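Local coordinates for protein UspA1 (Moraxella catarrhalis, PDB 3NTN) that is a trimeric autotransporter adhesin of the outer membrane, linked to binding of fibronectin and the receptor CEACAM1, with a beta-roll head on a coiled-coil stalk, at residues 64-69 with 78-83; 33-38 with 48-53. One frame throughout, in Å; residues are numbered along the deposited sequence.

In the fold
Both contacts join equivalent turns of successive coils in the head, a left-handed parallel beta-roll of the YadA type. Contact 2 (33-38 with 48-53) comes first along the chain, with contact 1 (64-69 with 78-83) following it, and their centres lie about 10 Å apart. They touch directly: Asn67 N sits 2.7 Å from Lys52 O, and Asn64 OD1 lies 3.0 Å from Thr50 N, both probable hydrogen bonds, so the coil holding 64-69 packs against the one holding 48-53. The centre of contact 1 lies about 17 Å, and that of contact 2 about 27 Å, from the centre of the chain. Both reach the second subunit. The nickel site at His216 and His220 belongs to the far, C-terminal end.

Contact 1 (64-69 with 78-83); sequences NADNAV and EGENSV
Two successive coils of the YadA-type beta-roll stack here through their turns, and the side chains of Asn67 and Asn81 lie side by side, pointing the same way, their amides nearly coplanar. The CB of Asn67 points toward the neighbouring coil and lies 3.6 Å from Asn81 OD1. With chi1 at -41° its CG stands anti to the carbonyl carbon, beside the backbone N, and ND2 donates to Asn81 OD1 over 2.7 Å. The bond is almost straight, 175° at the hydrogen: OD1 of Asn81 lies in the amide plane of Asn67 and is met nearly along its C=O axis. At the other branch of the tip, OD1 of Asn67 accepts from Asn73 ND2 of the second subunit. Asparagine suits the site twice over: its amide donates along the roll while accepting across the trimer, and asparagine tolerates the positive phi found at both positions.

Ala65 to Ala68 form a type II turn, closed by Ala68 N on Ala65 O. Asn81 N reaches Asp66 O at 3.2 Å, nearly along the C=O axis. Further on, Val69 N donates to Ser82 O, which also accepts from a water shared with Asn67 O. Val69 and Val83 then pair as parallel strands, CB of the first 4.0 Å from CG2 of the second, and pack on Leu71 and Leu101 of the second subunit.

Less comfortably, Asp66 OD1 lies 3.6 Å from Glu80 OE2. Asp66 OD2 accepts from the backbone N-H of Lys52, which may offset a little of the repulsion, and crowding of two carboxylates would be expected to raise the pKa of at least one.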
loop_
_atom_site.group_PDB
_atom_site.type_symbol
_atom_site.label_atom_id
_atom_site.label_comp_id
_atom_site.label_asym_id
_atom_site.label_seq_id
_atom_site.Cartn_x
_atom_site.Cartn_y
_atom_site.Cartn_z
ATOM N N ASN B 64 -13.468 2.793 -20.487
ATOM C CA ASN B 64 -14.766 2.360 -21.010
ATOM C C ASN B 64 -15.774 1.918 -19.964
ATOM O O ASN B 64 -16.440 0.913 -20.120
ATOM C CB ASN B 64 -14.609 1.265 -22.084
ATOM C CG ASN B 64 -13.948 1.781 -23.373
ATOM O OD1 ASN B 64 -13.555 2.948 -23.465
ATOM N ND2 ASN B 64 -13.798 0.886 -24.370
ATOM N N ALA B 65 -15.886 2.683 -18.882
ATOM C CA ALA B 65 -17.016 2.529 -17.928
ATOM C C ALA B 65 -17.085 3.835 -17.190
ATOM O O ALA B 65 -16.114 4.692 -17.243
ATOM C CB ALA B 65 -16.771 1.414 -16.978
ATOM N N ASP B 66 -18.185 4.040 -16.480
ATOM C CA ASP B 66 -18.381 5.342 -15.918
ATOM C C ASP B 66 -17.206 5.709 -14.997
ATOM O O ASP B 66 -16.737 4.884 -14.236
ATOM C CB ASP B 66 -19.737 5.457 -15.238
ATOM C CG ASP B 66 -20.909 5.290 -16.227
ATOM O OD1 ASP B 66 -22.041 5.107 -15.726
ATOM O OD2 ASP B 66 -20.698 5.355 -17.483
ATOM N N ASN B 67 -16.721 6.950 -15.132
ATOM C CA ASN B 67 -15.649 7.524 -14.264
ATOM C C ASN B 67 -14.294 6.803 -14.320
ATOM O O ASN B 67 -13.407 7.079 -13.526
ATOM C CB ASN B 67 -16.105 7.727 -12.805
ATOM C CG ASN B 67 -17.517 8.279 -12.712
ATOM O OD1 ASN B 67 -17.868 9.282 -13.372
ATOM N ND2 ASN B 67 -18.349 7.631 -11.895
ATOM N N ALA B 68 -14.130 5.926 -15.302
ATOM C CA ALA B 68 -12.862 5.226 -15.542
ATOM C C ALA B 68 -11.735 6.206 -15.747
ATOM O O ALA B 68 -11.900 7.216 -16.396
ATOM C CB ALA B 68 -12.986 4.250 -16.778
ATOM N N VAL B 69 -10.572 5.878 -15.189
ATOM C CA VAL B 69 -9.339 6.626 -15.423
ATOM C C VAL B 69 -8.366 5.578 -15.928
ATOM O O VAL B 69 -8.143 4.543 -15.264
ATOM C CB VAL B 69 -8.808 7.307 -14.120
ATOM C CG1 VAL B 69 -7.393 7.902 -14.327
ATOM C CG2 VAL B 69 -9.767 8.347 -13.645
ATOM N N GLU B 78 -13.246 -1.617 -17.899
ATOM C CA GLU B 78 -14.587 -1.893 -18.346
ATOM C C GLU B 78 -15.483 -2.098 -17.111
ATOM O O GLU B 78 -16.573 -2.573 -17.229
ATOM C CB GLU B 78 -14.592 -3.113 -19.280
ATOM C CG GLU B 78 -14.097 -2.863 -20.735
ATOM C CD GLU B 78 -13.491 -4.127 -21.451
ATOM O OE1 GLU B 78 -13.309 -5.215 -20.809
ATOM O OE2 GLU B 78 -13.148 -4.000 -22.662
ATOM N N GLY B 79 -15.008 -1.727 -15.926
ATOM C CA GLY B 79 -15.784 -1.937 -14.681
ATOM C C GLY B 79 -15.986 -0.594 -14.040
ATOM O O GLY B 79 -15.066 0.225 -14.066
ATOM N N GLU B 80 -17.187 -0.311 -13.537
ATOM C CA GLU B 80 -17.447 1.027 -12.991
ATOM C C GLU B 80 -16.451 1.498 -11.877
ATOM O O GLU B 80 -15.906 0.682 -11.108
ATOM C CB GLU B 80 -18.878 1.150 -12.521
ATOM C CG GLU B 80 -19.937 1.014 -13.631
ATOM C CD GLU B 80 -21.256 1.707 -13.251
ATOM O OE1 GLU B 80 -21.370 2.114 -12.067
ATOM O OE2 GLU B 80 -22.173 1.860 -14.127
ATOM N N ASN B 81 -16.196 2.813 -11.848
ATOM C CA ASN B 81 -15.489 3.491 -10.745
ATOM C C ASN B 81 -14.115 2.865 -10.488
ATOM O O ASN B 81 -13.679 2.691 -9.355
ATOM C CB ASN B 81 -16.398 3.574 -9.491
ATOM C CG ASN B 81 -17.670 4.428 -9.744
ATOM O OD1 ASN B 81 -17.594 5.457 -10.404
ATOM N ND2 ASN B 81 -18.830 4.000 -9.221
ATOM N N SER B 82 -13.439 2.520 -11.570
ATOM C CA SER B 82 -12.164 1.885 -11.505
ATOM C C SER B 82 -11.139 2.784 -12.122
ATOM O O SER B 82 -11.500 3.665 -12.925
ATOM C CB SER B 82 -12.192 0.561 -12.261
ATOM O OG SER B 82 -12.905 -0.358 -11.503
ATOM N N VAL B 83 -9.882 2.545 -11.736
ATOM C CA VAL B 83 -8.706 3.326 -12.167
ATOM C C VAL B 83 -7.593 2.348 -12.571
ATOM O O VAL B 83 -7.385 1.357 -11.897
ATOM C CB VAL B 83 -8.261 4.251 -10.997
ATOM C CG1 VAL B 83 -6.885 4.944 -11.257
ATOM C CG2 VAL B 83 -9.360 5.269 -10.703
HETATM O O HOH W 1 -12.622 6.066 -11.198
#

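Contact 2 (33-38 with 48-53); sequences EATGTD and QATGKG
Ala49 O is gripped by two backbone N-H groups of the preceding coil, Thr35 N at 2.9 Å and Gly36 N at 3.1 Å. The contact stacks two coils of the left-handed parallel beta-roll that builds the head of YadA-like adhesins, where short strands run in register and the chain then turns. Gly36 N approaches in the plane of the carbonyl, whereas Thr35 N stands 46° above it, so successive amides share one acceptor as the strand 33-34 ends.

One step earlier Ala49 N donates to Glu33 O, the regular parallel bond. The small methyls of Ala34 and Ala49 face the interior and pack on Ile41, while Glu33 and Gln48 lie on the other face; Gln48 OE1 accepts from Asn64 ND2. At the turn, Thr35 and Thr50 lie side by side, their CG2 methyls 4.0 Å apart.

Glycine fits position 36 because a CB there would collide with Gly51 O and Thr50 O. Gly53 likewise suits its positive phi, 71°. Asp38, at the same level of the preceding coil, also has positive phi; its carboxylate is held beyond this pair of segments, OD1 by Asn23 ND2 and OD2 in a salt bridge to Arg45 NE of the second subunit. The turns are tied by Gly53 N on Thr37 O, 3.0 Å long and nearly along the C=O axis, and Lys52 CA approaches that same oxygen at 3.3 Å.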
loop_
_atom_site.group_PDB
_atom_site.type_symbol
_atom_site.label_atom_id
_atom_site.label_comp_id
_atom_site.label_asym_id
_atom_site.label_seq_id
_atom_site.Cartn_x
_atom_site.Cartn_y
_atom_site.Cartn_z
ATOM N N GLU B 33 -10.888 8.042 -29.858
ATOM C CA GLU B 33 -12.339 8.065 -29.908
ATOM C C GLU B 33 -12.945 8.299 -28.521
ATOM O O GLU B 33 -12.905 7.390 -27.655
ATOM C CB GLU B 33 -12.794 6.695 -30.372
ATOM C CG GLU B 33 -13.922 6.709 -31.338
ATOM C CD GLU B 33 -14.302 5.290 -31.773
ATOM O OE1 GLU B 33 -15.526 4.981 -31.785
ATOM O OE2 GLU B 33 -13.378 4.486 -32.093
ATOM N N ALA B 34 -13.539 9.467 -28.301
ATOM C CA ALA B 34 -14.221 9.727 -27.014
ATOM C C ALA B 34 -15.732 9.689 -27.155
ATOM O O ALA B 34 -16.348 10.578 -27.709
ATOM C CB ALA B 34 -13.742 11.052 -26.336
ATOM N N THR B 35 -16.330 8.645 -26.630
ATOM C CA THR B 35 -17.716 8.359 -26.928
ATOM C C THR B 35 -18.694 8.656 -25.795
ATOM O O THR B 35 -19.889 8.873 -26.042
ATOM C CB THR B 35 -17.799 6.926 -27.419
ATOM O OG1 THR B 35 -17.770 6.961 -28.853
ATOM C CG2 THR B 35 -19.026 6.227 -26.891
ATOM N N GLY B 36 -18.188 8.722 -24.567
ATOM C CA GLY B 36 -19.063 8.934 -23.435
ATOM C C GLY B 36 -19.404 10.391 -23.206
ATOM O O GLY B 36 -18.654 11.300 -23.565
ATOM N N THR B 37 -20.548 10.621 -22.591
ATOM C CA THR B 37 -20.889 11.945 -22.139
ATOM C C THR B 37 -19.795 12.480 -21.187
ATOM O O THR B 37 -19.363 11.782 -20.271
ATOM C CB THR B 37 -22.277 11.912 -21.511
ATOM O OG1 THR B 37 -23.213 11.445 -22.498
ATOM C CG2 THR B 37 -22.713 13.294 -21.009
ATOM N N ASP B 38 -19.285 13.684 -21.442
ATOM C CA ASP B 38 -18.244 14.250 -20.576
ATOM C C ASP B 38 -16.930 13.445 -20.597
ATOM O O ASP B 38 -16.137 13.500 -19.608
ATOM C CB ASP B 38 -18.730 14.357 -19.100
ATOM C CG ASP B 38 -20.060 15.086 -18.952
ATOM O OD1 ASP B 38 -20.317 15.979 -19.758
ATOM O OD2 ASP B 38 -20.840 14.777 -18.013
ATOM N N GLN B 48 -9.610 4.894 -26.384
ATOM C CA GLN B 48 -11.064 4.989 -26.294
ATOM C C GLN B 48 -11.476 5.502 -24.924
ATOM O O GLN B 48 -10.738 5.350 -23.940
ATOM C CB GLN B 48 -11.724 3.648 -26.553
ATOM C CG GLN B 48 -11.412 3.084 -27.923
ATOM C CD GLN B 48 -11.929 1.686 -28.060
ATOM O OE1 GLN B 48 -12.785 1.237 -27.271
ATOM N NE2 GLN B 48 -11.420 0.965 -29.064
ATOM N N ALA B 49 -12.612 6.181 -24.900
ATOM C CA ALA B 49 -13.236 6.551 -23.676
ATOM C C ALA B 49 -14.760 6.510 -23.859
ATOM O O ALA B 49 -15.416 7.503 -24.143
ATOM C CB ALA B 49 -12.726 7.913 -23.179
ATOM N N THR B 50 -15.311 5.318 -23.715
ATOM C CA THR B 50 -16.748 5.144 -23.794
ATOM C C THR B 50 -17.506 5.464 -22.489
ATOM O O THR B 50 -18.723 5.600 -22.520
ATOM C CB THR B 50 -17.123 3.756 -24.276
ATOM O OG1 THR B 50 -16.764 2.804 -23.259
ATOM C CG2 THR B 50 -16.401 3.404 -25.651
ATOM N N GLY B 51 -16.840 5.610 -21.353
ATOM C CA GLY B 51 -17.616 5.865 -20.161
ATOM C C GLY B 51 -18.005 7.305 -19.889
ATOM O O GLY B 51 -17.251 8.249 -20.257
ATOM N N LYS B 52 -19.145 7.499 -19.205
ATOM C CA LYS B 52 -19.435 8.859 -18.687
ATOM C C LYS B 52 -18.306 9.382 -17.758
ATOM O O LYS B 52 -17.914 8.683 -16.840
ATOM C CB LYS B 52 -20.828 9.010 -18.040
ATOM C CG LYS B 52 -21.906 8.174 -18.681
ATOM C CD LYS B 52 -23.296 8.726 -18.393
ATOM C CE LYS B 52 -24.395 7.676 -18.527
ATOM N NZ LYS B 52 -23.997 6.447 -19.297
ATOM N N GLY B 53 -17.760 10.570 -18.069
ATOM C CA GLY B 53 -16.835 11.280 -17.212
ATOM C C GLY B 53 -15.467 10.611 -17.152
ATOM O O GLY B 53 -14.681 10.846 -16.214
#